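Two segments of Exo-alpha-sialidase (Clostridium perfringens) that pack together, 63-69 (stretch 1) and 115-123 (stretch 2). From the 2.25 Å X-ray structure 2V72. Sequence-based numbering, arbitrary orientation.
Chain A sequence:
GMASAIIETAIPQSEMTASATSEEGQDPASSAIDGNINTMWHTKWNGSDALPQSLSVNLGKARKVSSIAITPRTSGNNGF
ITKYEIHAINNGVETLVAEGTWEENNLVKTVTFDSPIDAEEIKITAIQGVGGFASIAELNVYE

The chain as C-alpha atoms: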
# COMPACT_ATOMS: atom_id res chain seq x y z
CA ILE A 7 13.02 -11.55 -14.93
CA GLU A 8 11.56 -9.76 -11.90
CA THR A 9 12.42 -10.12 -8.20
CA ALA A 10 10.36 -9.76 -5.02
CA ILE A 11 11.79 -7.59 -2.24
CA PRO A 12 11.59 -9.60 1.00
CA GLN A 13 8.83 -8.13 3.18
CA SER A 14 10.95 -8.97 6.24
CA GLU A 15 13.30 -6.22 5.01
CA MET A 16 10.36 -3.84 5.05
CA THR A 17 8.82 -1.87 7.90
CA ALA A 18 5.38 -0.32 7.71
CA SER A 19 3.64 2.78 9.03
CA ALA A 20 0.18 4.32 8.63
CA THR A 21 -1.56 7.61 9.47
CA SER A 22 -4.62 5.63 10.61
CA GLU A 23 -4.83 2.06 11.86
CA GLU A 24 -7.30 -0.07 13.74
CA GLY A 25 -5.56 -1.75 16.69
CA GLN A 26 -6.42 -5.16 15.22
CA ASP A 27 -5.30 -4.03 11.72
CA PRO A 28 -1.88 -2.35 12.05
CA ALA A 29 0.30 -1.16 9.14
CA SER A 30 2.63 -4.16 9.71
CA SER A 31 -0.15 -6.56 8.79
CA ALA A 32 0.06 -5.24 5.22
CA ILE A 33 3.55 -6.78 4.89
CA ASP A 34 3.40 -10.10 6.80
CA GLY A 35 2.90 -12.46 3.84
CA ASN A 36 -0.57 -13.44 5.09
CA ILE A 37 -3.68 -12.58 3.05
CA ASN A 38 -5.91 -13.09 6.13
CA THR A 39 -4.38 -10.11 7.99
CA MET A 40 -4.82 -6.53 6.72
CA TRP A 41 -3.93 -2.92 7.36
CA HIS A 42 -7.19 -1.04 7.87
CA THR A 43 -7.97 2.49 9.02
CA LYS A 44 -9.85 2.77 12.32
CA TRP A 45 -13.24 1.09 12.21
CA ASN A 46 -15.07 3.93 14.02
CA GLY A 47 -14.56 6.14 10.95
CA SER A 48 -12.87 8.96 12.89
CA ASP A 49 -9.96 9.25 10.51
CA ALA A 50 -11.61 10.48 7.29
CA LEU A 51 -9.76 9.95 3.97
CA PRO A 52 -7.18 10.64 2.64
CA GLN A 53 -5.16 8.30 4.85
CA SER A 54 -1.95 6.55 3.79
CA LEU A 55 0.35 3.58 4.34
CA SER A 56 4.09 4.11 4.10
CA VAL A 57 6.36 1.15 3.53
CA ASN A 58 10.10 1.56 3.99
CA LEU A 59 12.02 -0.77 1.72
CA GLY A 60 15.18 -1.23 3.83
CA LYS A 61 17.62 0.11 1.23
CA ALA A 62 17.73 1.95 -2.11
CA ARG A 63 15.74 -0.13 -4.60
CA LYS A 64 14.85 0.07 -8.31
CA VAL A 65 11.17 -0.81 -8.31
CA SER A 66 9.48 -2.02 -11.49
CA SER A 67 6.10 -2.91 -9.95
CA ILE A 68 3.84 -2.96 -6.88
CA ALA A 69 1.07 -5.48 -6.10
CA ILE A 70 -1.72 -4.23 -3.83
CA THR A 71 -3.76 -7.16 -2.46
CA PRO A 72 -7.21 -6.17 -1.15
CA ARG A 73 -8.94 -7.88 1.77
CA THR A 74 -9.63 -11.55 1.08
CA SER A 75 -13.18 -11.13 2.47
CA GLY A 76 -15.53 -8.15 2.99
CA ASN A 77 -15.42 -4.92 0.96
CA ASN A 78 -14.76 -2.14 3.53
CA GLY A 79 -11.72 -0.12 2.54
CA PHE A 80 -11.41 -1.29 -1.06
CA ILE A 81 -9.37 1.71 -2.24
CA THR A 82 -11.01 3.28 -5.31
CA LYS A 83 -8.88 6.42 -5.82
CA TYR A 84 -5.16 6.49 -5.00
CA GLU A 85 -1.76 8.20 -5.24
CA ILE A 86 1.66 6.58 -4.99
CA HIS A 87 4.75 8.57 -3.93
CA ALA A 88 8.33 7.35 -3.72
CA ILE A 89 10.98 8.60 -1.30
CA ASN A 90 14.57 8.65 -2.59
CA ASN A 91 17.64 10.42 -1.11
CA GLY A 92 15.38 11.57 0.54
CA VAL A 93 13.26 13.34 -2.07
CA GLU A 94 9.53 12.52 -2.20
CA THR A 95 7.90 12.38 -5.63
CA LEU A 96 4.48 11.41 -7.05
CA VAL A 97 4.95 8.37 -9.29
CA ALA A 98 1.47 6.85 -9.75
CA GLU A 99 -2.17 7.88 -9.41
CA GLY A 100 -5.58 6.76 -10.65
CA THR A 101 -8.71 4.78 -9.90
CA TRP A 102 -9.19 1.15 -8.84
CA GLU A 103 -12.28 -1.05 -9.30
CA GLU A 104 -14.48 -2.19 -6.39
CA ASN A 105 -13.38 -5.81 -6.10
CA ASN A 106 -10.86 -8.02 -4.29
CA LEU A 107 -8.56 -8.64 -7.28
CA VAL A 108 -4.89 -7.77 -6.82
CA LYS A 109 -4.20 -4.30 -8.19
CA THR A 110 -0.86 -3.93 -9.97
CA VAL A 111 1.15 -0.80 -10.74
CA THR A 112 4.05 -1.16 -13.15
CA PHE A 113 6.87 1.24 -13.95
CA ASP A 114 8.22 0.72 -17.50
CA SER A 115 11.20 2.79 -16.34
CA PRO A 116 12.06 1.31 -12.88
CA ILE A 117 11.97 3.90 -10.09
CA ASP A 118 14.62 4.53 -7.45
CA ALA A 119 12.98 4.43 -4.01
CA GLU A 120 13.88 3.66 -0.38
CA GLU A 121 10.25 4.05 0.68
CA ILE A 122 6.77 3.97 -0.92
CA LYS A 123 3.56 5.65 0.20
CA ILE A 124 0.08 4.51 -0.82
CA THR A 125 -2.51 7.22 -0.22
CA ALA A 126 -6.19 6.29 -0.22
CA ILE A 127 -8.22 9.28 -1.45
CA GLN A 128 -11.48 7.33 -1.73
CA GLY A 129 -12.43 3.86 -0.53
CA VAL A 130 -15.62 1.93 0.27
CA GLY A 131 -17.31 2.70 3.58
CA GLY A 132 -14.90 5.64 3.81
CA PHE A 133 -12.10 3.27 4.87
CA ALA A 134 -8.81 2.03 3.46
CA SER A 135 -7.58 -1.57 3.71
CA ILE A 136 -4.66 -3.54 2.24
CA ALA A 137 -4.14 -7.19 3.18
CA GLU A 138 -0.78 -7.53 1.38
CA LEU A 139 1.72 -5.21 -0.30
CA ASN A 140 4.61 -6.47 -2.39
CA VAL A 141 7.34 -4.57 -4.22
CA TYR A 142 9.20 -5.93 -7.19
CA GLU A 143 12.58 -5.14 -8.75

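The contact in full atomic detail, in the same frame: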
# COMPACT_ATOMS: atom_id res chain seq x y z
N ARG A 63 16.21 0.89 -3.68
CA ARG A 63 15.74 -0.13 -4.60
C ARG A 63 15.38 0.49 -5.95
O ARG A 63 15.15 1.70 -6.04
CB ARG A 63 14.51 -0.83 -4.03
CG ARG A 63 14.64 -1.33 -2.60
CD ARG A 63 15.38 -2.66 -2.52
NE ARG A 63 15.35 -3.15 -1.15
CZ ARG A 63 15.79 -4.35 -0.74
NH1 ARG A 63 16.31 -5.22 -1.60
NH2 ARG A 63 15.70 -4.66 0.55
N LYS A 64 15.33 -0.34 -6.99
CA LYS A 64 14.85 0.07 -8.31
C LYS A 64 13.56 -0.67 -8.62
O LYS A 64 13.59 -1.79 -9.15
CB LYS A 64 15.90 -0.22 -9.39
CG LYS A 64 17.12 0.66 -9.36
CD LYS A 64 18.08 0.31 -10.49
CE LYS A 64 19.34 1.18 -10.47
NZ LYS A 64 19.02 2.65 -10.51
N VAL A 65 12.42 -0.06 -8.29
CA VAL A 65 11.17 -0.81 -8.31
C VAL A 65 10.47 -0.73 -9.67
O VAL A 65 10.24 0.35 -10.22
CB VAL A 65 10.23 -0.48 -7.08
CG1 VAL A 65 11.04 0.01 -5.88
CG2 VAL A 65 9.12 0.50 -7.42
N SER A 66 10.15 -1.90 -10.20
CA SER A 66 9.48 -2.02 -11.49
C SER A 66 7.98 -2.22 -11.34
O SER A 66 7.22 -1.91 -12.26
CB SER A 66 10.12 -3.12 -12.36
OG SER A 66 10.47 -4.26 -11.59
N SER A 67 7.54 -2.73 -10.19
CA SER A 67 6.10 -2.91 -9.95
C SER A 67 5.71 -3.04 -8.48
O SER A 67 6.55 -3.30 -7.62
CB SER A 67 5.54 -4.11 -10.74
OG SER A 67 6.00 -5.34 -10.21
N ILE A 68 4.42 -2.84 -8.22
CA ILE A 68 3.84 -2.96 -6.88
C ILE A 68 2.51 -3.72 -6.99
O ILE A 68 1.67 -3.37 -7.82
CB ILE A 68 3.63 -1.56 -6.23
CG1 ILE A 68 4.96 -0.82 -6.08
CG2 ILE A 68 2.95 -1.68 -4.87
CD1 ILE A 68 4.85 0.68 -6.12
N ALA A 69 2.34 -4.74 -6.16
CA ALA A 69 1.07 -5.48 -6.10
C ALA A 69 0.33 -5.17 -4.80
O ALA A 69 0.83 -5.43 -3.70
CB ALA A 69 1.30 -6.98 -6.26
N SER A 115 9.91 2.36 -16.90
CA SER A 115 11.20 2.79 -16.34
C SER A 115 11.18 2.58 -14.82
O SER A 115 10.42 3.26 -14.12
CB SER A 115 11.46 4.27 -16.65
OG SER A 115 12.21 4.43 -17.84
N PRO A 116 12.02 1.65 -14.31
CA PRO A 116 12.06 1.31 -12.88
C PRO A 116 12.48 2.49 -12.00
O PRO A 116 13.46 3.18 -12.30
CB PRO A 116 13.10 0.19 -12.80
CG PRO A 116 13.22 -0.32 -14.20
CD PRO A 116 13.01 0.87 -15.07
N ILE A 117 11.74 2.72 -10.92
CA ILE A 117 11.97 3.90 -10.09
C ILE A 117 12.86 3.63 -8.89
O ILE A 117 12.77 2.59 -8.24
CB ILE A 117 10.64 4.60 -9.70
CG1 ILE A 117 9.65 3.62 -9.08
CG2 ILE A 117 10.03 5.26 -10.92
CD1 ILE A 117 8.69 4.24 -8.06
N ASP A 118 13.76 4.58 -8.62
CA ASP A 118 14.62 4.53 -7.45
C ASP A 118 13.80 4.97 -6.25
O ASP A 118 13.18 6.03 -6.28
CB ASP A 118 15.83 5.48 -7.62
CG ASP A 118 16.66 5.15 -8.85
OD1 ASP A 118 17.34 4.09 -8.86
OD2 ASP A 118 16.64 5.95 -9.80
N ALA A 119 13.77 4.14 -5.21
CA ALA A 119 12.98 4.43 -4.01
C ALA A 119 13.48 3.64 -2.81
O ALA A 119 13.75 2.44 -2.93
CB ALA A 119 11.50 4.14 -4.27
N GLU A 120 13.59 4.31 -1.67
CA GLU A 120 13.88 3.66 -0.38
C GLU A 120 12.59 3.40 0.39
O GLU A 120 12.56 2.61 1.34
CB GLU A 120 14.78 4.54 0.50
CG GLU A 120 15.57 5.64 -0.20
CD GLU A 120 15.79 6.85 0.70
OE1 GLU A 120 15.27 7.94 0.37
OE2 GLU A 120 16.46 6.70 1.75
N GLU A 121 11.53 4.09 -0.01
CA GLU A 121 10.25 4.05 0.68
C GLU A 121 9.12 4.35 -0.31
O GLU A 121 9.32 5.10 -1.26
CB GLU A 121 10.24 5.06 1.83
CG GLU A 121 9.09 4.88 2.82
CD GLU A 121 9.27 5.71 4.09
OE1 GLU A 121 8.39 6.56 4.36
OE2 GLU A 121 10.28 5.51 4.80
N ILE A 122 7.96 3.74 -0.09
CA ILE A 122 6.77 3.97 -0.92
C ILE A 122 5.57 4.31 -0.05
O ILE A 122 5.40 3.75 1.03
CB ILE A 122 6.42 2.74 -1.78
CG1 ILE A 122 7.62 2.33 -2.64
CG2 ILE A 122 5.22 3.03 -2.69
CD1 ILE A 122 7.53 0.92 -3.14
N LYS A 123 4.73 5.21 -0.53
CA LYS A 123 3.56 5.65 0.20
C LYS A 123 2.31 5.48 -0.65
O LYS A 123 2.19 6.09 -1.72
CB LYS A 123 3.72 7.11 0.62
CG LYS A 123 2.72 7.61 1.64
CD LYS A 123 2.79 9.13 1.69
CE LYS A 123 2.31 9.68 3.02
NZ LYS A 123 2.45 11.17 3.06

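The two stretches pair as antiparallel strands, 63-69 against 116-119, with an angle of 137° between their N-to-C directions and a closest axial approach of 4.2 Å. Together they bury 477 Å², and three successive bridges set the register.

Arg63 opens the ladder opposite Ala119 as a hydrogen-bonded pair, with CA atoms 5.4 Å apart. Arg63 N donates to Ala119 O at 3.0 Å (N-H...O angle 152°), and Ala119 N returns a bond to Arg63 O at 2.9 Å (158°). The same Arg63 O also receives a CA-H...O contact from Asp118 CA at 3.2 Å. The arginine side chain, m at both chi1 and chi2, leads its end away from stretch 2, and its NE and NH2 are hydrogen-bonded elsewhere in the structure. Its contribution here is therefore largely through the backbone.

Lys64 faces Asp118 in a non-hydrogen-bonded pair, where the CA atoms close to 4.5 Å. With no backbone N-H...O bonds between these two residues, their link is made by the side chains, which share the exposed face of the sheet. The lysine runs out extended, t at chi2 and chi3, then turns at chi4 (m), bringing Lys64 NZ to 2.8 Å from Asp118 OD1 in a hydrogen-bonded salt bridge. Charged groups suit this position, since both residues remain solvent-exposed. Beneath the bridge, Lys64 CA lies 3.3 Å from Ile117 O in a further CA-H...O contact.

Val65 repeats the hydrogen-bonded pattern with Ile117: Val65 N to Ile117 O measures 2.7 Å (155°), and Ile117 N to Val65 O 2.9 Å (157°). Its side chain lies on the same face as those of Arg63, Ile117 and Ala119. Val65 CG2 packs 3.6 Å from Ile117 CG1, while Val65 CG1 reaches Ala119 CB at a looser 4.5 Å. Val65 is buried and has the largest area covered by the other stretch, 77 Å², which suits a compact, branched apolar side chain.

Ser66 marks the fading of the pairing. Ser66 CA is 4.4 Å from Pro116 CA, but no hydrogen bond joins the two residues, and the position follows a hydrogen-bonded pair, where the alternation of the ladder would call for none. Pro116 CA makes a CA-H...O contact with Val65 O at 3.4 Å.

Ser67 points away and makes no contact. Ile68 turns toward stretch 2 again and meets Ile122, beyond the corner at 120: although their CA atoms are 9.6 Å apart, Ile68 CD1 and Ile122 CD1 approach to 4.0 Å. Both isoleucines are m,t and buried, and their length spans the gap. Ala69 lies out of reach.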